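Long-range contact in uncharacterized metal-dependent hydrolase (Pyrococcus horikoshii, PDB 3IGH), which is uncharacterised but probably hydrolyses carbon-nitrogen bonds other than peptide bonds, as expected of a metal-dependent amidohydrolase: residues Pro61-Leu73 with His196-Met208. Sequence-based numbering, arbitrary orientation.
Sequences PAFFDSHLHLDEL and HLLDLGVKSVSFM. With SO4 (sulfate ion), chain B; SO4 (sulfate ion), chain J; SO4 (sulfate ion), chain O.
Leu68 and Leu70 pack against both Leu197 and Val205 in the apolar centre, and Leu73 joins them on Leu197. Leu68 and Leu197 meet tip to tip through their CD2 methyls, while Leu68 CD1 lies 3.7 Å from Val205 CB. The packing is tight where Leu70 CD1 meets Leu197 CD1 at 3.4 Å. Leu70 CB sits 3.6 Å above the centre of the Phe207 ring, a CH-pi contact. With CG anti to the backbone N (chi1 176°), this ring extends to the start of helix 70-78, where Leu70 N lies over its face and Asp71 OD1 at its edge.

Beneath these side chains strands 63-65 and 202-208 run parallel. Bulges shift the register after Phe63 and again after Asp65, whose OD1 accepts from His67 N, an Asx turn, while OD2 bonds to Thr399. Pairing then resumes, with Leu68 N to Ser206 O and Met208 N to Leu68 O both 3.0 Å. On the other face, Ser204 CB packs over the Phe64 ring.

At the polar edge, Met208 CG covers the His67 imidazole. His67 NE2 donates to sulfate O1 at 3.0 Å, His69 NE2 binds it weakly, and Glu338 holds His67 ND1. This His-X-His pair, at the C-terminal end of the first barrel strand, matches the amidohydrolase metal-ligand motif but here binds sulfate, probably from the crystallisation liquor. Strand 230-235 continues the TIM-type barrel beyond 202-210, while helices 408-417 and 436-450 pack against Phe63.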
# COMPACT_ATOMS: atom_id res chain seq x y z
N PRO A 61 -21.54 5.20 -14.99
CA PRO A 61 -20.43 4.63 -14.24
C PRO A 61 -19.94 3.35 -14.89
O PRO A 61 -20.73 2.59 -15.45
CB PRO A 61 -21.04 4.33 -12.87
CG PRO A 61 -22.18 5.29 -12.75
CD PRO A 61 -22.73 5.41 -14.14
N ALA A 62 -18.63 3.13 -14.85
CA ALA A 62 -18.07 1.94 -15.48
C ALA A 62 -18.50 0.67 -14.73
O ALA A 62 -18.92 0.74 -13.57
CB ALA A 62 -16.55 2.06 -15.56
N PHE A 63 -18.44 -0.47 -15.40
CA PHE A 63 -18.77 -1.73 -14.76
C PHE A 63 -17.71 -2.08 -13.70
O PHE A 63 -16.53 -1.72 -13.83
CB PHE A 63 -18.92 -2.86 -15.78
CG PHE A 63 -20.16 -2.73 -16.64
CD1 PHE A 63 -21.41 -3.14 -16.16
CD2 PHE A 63 -20.08 -2.20 -17.92
CE1 PHE A 63 -22.56 -3.03 -16.96
CE2 PHE A 63 -21.22 -2.09 -18.73
CZ PHE A 63 -22.46 -2.50 -18.24
N PHE A 64 -18.17 -2.75 -12.65
CA PHE A 64 -17.30 -3.22 -11.57
C PHE A 64 -17.62 -4.71 -11.43
O PHE A 64 -18.70 -5.08 -10.98
CB PHE A 64 -17.63 -2.43 -10.30
CG PHE A 64 -16.64 -2.60 -9.16
CD1 PHE A 64 -16.27 -1.49 -8.41
CD2 PHE A 64 -16.10 -3.85 -8.81
CE1 PHE A 64 -15.35 -1.60 -7.35
CE2 PHE A 64 -15.20 -3.98 -7.76
CZ PHE A 64 -14.82 -2.83 -7.02
N ASP A 65 -16.69 -5.58 -11.84
CA ASP A 65 -16.91 -7.01 -11.70
C ASP A 65 -16.45 -7.42 -10.31
O ASP A 65 -15.26 -7.44 -10.04
CB ASP A 65 -16.13 -7.78 -12.77
CG ASP A 65 -16.52 -9.26 -12.85
OD1 ASP A 65 -16.62 -9.94 -11.81
OD2 ASP A 65 -16.69 -9.77 -13.97
N SER A 66 -17.39 -7.77 -9.45
CA SER A 66 -17.05 -7.99 -8.03
C SER A 66 -16.44 -9.35 -7.70
O SER A 66 -16.19 -9.65 -6.53
CB SER A 66 -18.27 -7.71 -7.14
OG SER A 66 -19.32 -8.61 -7.43
N HIS A 67 -16.15 -10.18 -8.71
CA HIS A 67 -15.57 -11.51 -8.47
C HIS A 67 -15.06 -12.12 -9.76
O HIS A 67 -15.83 -12.67 -10.55
CB HIS A 67 -16.62 -12.44 -7.83
CG HIS A 67 -16.12 -13.81 -7.46
ND1 HIS A 67 -16.25 -14.32 -6.19
CD2 HIS A 67 -15.54 -14.78 -8.20
CE1 HIS A 67 -15.76 -15.55 -6.16
NE2 HIS A 67 -15.31 -15.85 -7.36
N LEU A 68 -13.75 -12.05 -9.98
CA LEU A 68 -13.13 -12.77 -11.09
C LEU A 68 -11.70 -13.17 -10.77
O LEU A 68 -11.15 -12.81 -9.72
CB LEU A 68 -13.23 -11.97 -12.40
CG LEU A 68 -12.82 -10.49 -12.48
CD1 LEU A 68 -11.33 -10.27 -12.16
CD2 LEU A 68 -13.14 -9.98 -13.87
N HIS A 69 -11.09 -13.91 -11.69
CA HIS A 69 -9.73 -14.39 -11.55
C HIS A 69 -8.92 -13.79 -12.68
O HIS A 69 -8.93 -14.30 -13.80
CB HIS A 69 -9.70 -15.91 -11.64
CG HIS A 69 -10.61 -16.59 -10.66
ND1 HIS A 69 -10.21 -16.94 -9.39
CD2 HIS A 69 -11.89 -17.00 -10.78
CE1 HIS A 69 -11.21 -17.53 -8.76
NE2 HIS A 69 -12.25 -17.57 -9.58
N LEU A 70 -8.22 -12.70 -12.37
CA LEU A 70 -7.48 -11.92 -13.35
C LEU A 70 -6.38 -12.75 -14.00
O LEU A 70 -6.21 -12.71 -15.21
CB LEU A 70 -6.91 -10.68 -12.64
CG LEU A 70 -6.93 -9.26 -13.20
CD1 LEU A 70 -8.23 -8.91 -13.91
CD2 LEU A 70 -6.68 -8.27 -12.07
N ASP A 71 -5.65 -13.52 -13.19
CA ASP A 71 -4.57 -14.35 -13.72
C ASP A 71 -5.10 -15.48 -14.62
O ASP A 71 -4.55 -15.73 -15.70
CB ASP A 71 -3.69 -14.91 -12.59
CG ASP A 71 -4.49 -15.65 -11.51
OD1 ASP A 71 -5.75 -15.58 -11.45
OD2 ASP A 71 -3.84 -16.32 -10.69
N GLU A 72 -6.18 -16.14 -14.19
CA GLU A 72 -6.79 -17.20 -14.97
C GLU A 72 -7.42 -16.68 -16.25
O GLU A 72 -7.42 -17.37 -17.26
CB GLU A 72 -7.81 -17.96 -14.14
CG GLU A 72 -7.21 -18.80 -13.03
CD GLU A 72 -8.26 -19.42 -12.11
OE1 GLU A 72 -9.46 -19.41 -12.46
OE2 GLU A 72 -7.88 -19.92 -11.03
N LEU A 73 -7.95 -15.46 -16.22
CA LEU A 73 -8.52 -14.85 -17.42
C LEU A 73 -7.42 -14.62 -18.46
O LEU A 73 -7.59 -14.93 -19.64
CB LEU A 73 -9.25 -13.54 -17.11
CG LEU A 73 -9.75 -12.70 -18.30
CD1 LEU A 73 -10.67 -13.50 -19.22
CD2 LEU A 73 -10.45 -11.40 -17.82
N HIS A 196 -8.29 -6.64 -21.79
CA HIS A 196 -9.54 -7.28 -22.20
C HIS A 196 -10.73 -6.69 -21.45
O HIS A 196 -11.75 -6.34 -22.06
CB HIS A 196 -9.43 -8.79 -21.96
CG HIS A 196 -10.63 -9.58 -22.39
ND1 HIS A 196 -10.87 -9.92 -23.70
CD2 HIS A 196 -11.65 -10.12 -21.67
CE1 HIS A 196 -11.99 -10.62 -23.78
NE2 HIS A 196 -12.48 -10.76 -22.56
N LEU A 197 -10.59 -6.55 -20.13
CA LEU A 197 -11.65 -5.99 -19.30
C LEU A 197 -11.90 -4.52 -19.59
O LEU A 197 -13.05 -4.09 -19.70
CB LEU A 197 -11.35 -6.19 -17.80
CG LEU A 197 -11.41 -7.66 -17.40
CD1 LEU A 197 -10.68 -7.89 -16.09
CD2 LEU A 197 -12.86 -8.17 -17.33
N LEU A 198 -10.82 -3.76 -19.74
CA LEU A 198 -10.90 -2.32 -20.03
C LEU A 198 -11.63 -2.08 -21.36
O LEU A 198 -12.49 -1.20 -21.45
CB LEU A 198 -9.50 -1.71 -20.05
CG LEU A 198 -9.30 -0.20 -19.88
CD1 LEU A 198 -9.92 0.31 -18.60
CD2 LEU A 198 -7.81 0.11 -19.90
N ASP A 199 -11.33 -2.91 -22.36
CA ASP A 199 -12.02 -2.83 -23.66
C ASP A 199 -13.51 -3.14 -23.56
O ASP A 199 -14.29 -2.70 -24.41
CB ASP A 199 -11.36 -3.75 -24.70
CG ASP A 199 -10.03 -3.21 -25.21
OD1 ASP A 199 -9.70 -2.03 -24.92
OD2 ASP A 199 -9.30 -3.96 -25.89
N LEU A 200 -13.89 -3.89 -22.53
CA LEU A 200 -15.28 -4.23 -22.28
C LEU A 200 -16.02 -3.21 -21.40
O LEU A 200 -17.21 -3.36 -21.14
CB LEU A 200 -15.37 -5.63 -21.66
CG LEU A 200 -15.18 -6.78 -22.65
CD1 LEU A 200 -14.92 -8.09 -21.93
CD2 LEU A 200 -16.41 -6.88 -23.56
N GLY A 201 -15.30 -2.20 -20.93
CA GLY A 201 -15.91 -1.20 -20.03
C GLY A 201 -15.90 -1.59 -18.55
O GLY A 201 -16.56 -0.95 -17.73
N VAL A 202 -15.14 -2.63 -18.20
CA VAL A 202 -15.00 -3.06 -16.79
C VAL A 202 -13.73 -2.40 -16.24
O VAL A 202 -12.62 -2.77 -16.63
CB VAL A 202 -14.90 -4.60 -16.67
CG1 VAL A 202 -14.76 -5.04 -15.19
CG2 VAL A 202 -16.10 -5.26 -17.29
N LYS A 203 -13.90 -1.41 -15.37
CA LYS A 203 -12.76 -0.61 -14.93
C LYS A 203 -12.32 -0.87 -13.49
O LYS A 203 -11.33 -0.31 -13.04
CB LYS A 203 -13.00 0.88 -15.16
CG LYS A 203 -13.10 1.23 -16.65
CD LYS A 203 -13.08 2.73 -16.89
CE LYS A 203 -13.06 3.02 -18.38
NZ LYS A 203 -12.90 4.47 -18.65
N SER A 204 -13.07 -1.72 -12.79
CA SER A 204 -12.73 -2.12 -11.41
C SER A 204 -13.11 -3.58 -11.22
O SER A 204 -14.11 -4.04 -11.79
CB SER A 204 -13.49 -1.28 -10.39
OG SER A 204 -13.27 0.11 -10.52
N VAL A 205 -12.32 -4.32 -10.44
CA VAL A 205 -12.59 -5.73 -10.17
C VAL A 205 -12.25 -6.08 -8.72
O VAL A 205 -11.41 -5.41 -8.11
CB VAL A 205 -11.80 -6.71 -11.13
CG1 VAL A 205 -12.12 -6.46 -12.63
CG2 VAL A 205 -10.28 -6.64 -10.91
N SER A 206 -12.91 -7.10 -8.18
CA SER A 206 -12.34 -7.86 -7.07
C SER A 206 -11.71 -9.12 -7.64
O SER A 206 -12.39 -9.96 -8.26
CB SER A 206 -13.37 -8.25 -6.02
OG SER A 206 -14.01 -7.12 -5.47
N PHE A 207 -10.41 -9.23 -7.43
CA PHE A 207 -9.61 -10.35 -7.92
C PHE A 207 -9.55 -11.35 -6.76
O PHE A 207 -8.94 -11.07 -5.73
CB PHE A 207 -8.23 -9.82 -8.35
CG PHE A 207 -7.22 -10.87 -8.81
CD1 PHE A 207 -7.55 -12.22 -8.98
CD2 PHE A 207 -5.92 -10.46 -9.11
CE1 PHE A 207 -6.58 -13.16 -9.38
CE2 PHE A 207 -4.95 -11.38 -9.53
CZ PHE A 207 -5.28 -12.73 -9.66
N MET A 208 -10.21 -12.49 -6.94
CA MET A 208 -10.34 -13.51 -5.90
C MET A 208 -9.27 -14.59 -5.96
O MET A 208 -8.89 -15.01 -7.04
CB MET A 208 -11.71 -14.17 -6.01
CG MET A 208 -12.84 -13.16 -6.27
SD MET A 208 -12.99 -11.97 -4.92
CE MET A 208 -13.38 -13.18 -3.68
S SO4 B . -14.94 -19.46 -6.92
O1 SO4 B . -13.91 -18.51 -7.28
O2 SO4 B . -15.90 -19.56 -8.01
O3 SO4 B . -14.33 -20.77 -6.73
O4 SO4 B . -15.62 -19.00 -5.70
S SO4 J . -14.06 -14.20 -22.60
O1 SO4 J . -13.23 -13.88 -23.75
O2 SO4 J . -15.30 -14.83 -23.06
O3 SO4 J . -13.35 -15.11 -21.71
O4 SO4 J . -14.38 -12.96 -21.89
S SO4 O . -9.26 5.74 -16.62
O1 SO4 O . -9.18 7.19 -16.76
O2 SO4 O . -7.96 5.17 -16.96
O3 SO4 O . -9.59 5.41 -15.24
O4 SO4 O . -10.28 5.20 -17.52
O HOH W 1 -15.56 0.51 -12.22
O HOH W 2 -7.32 -16.70 -9.17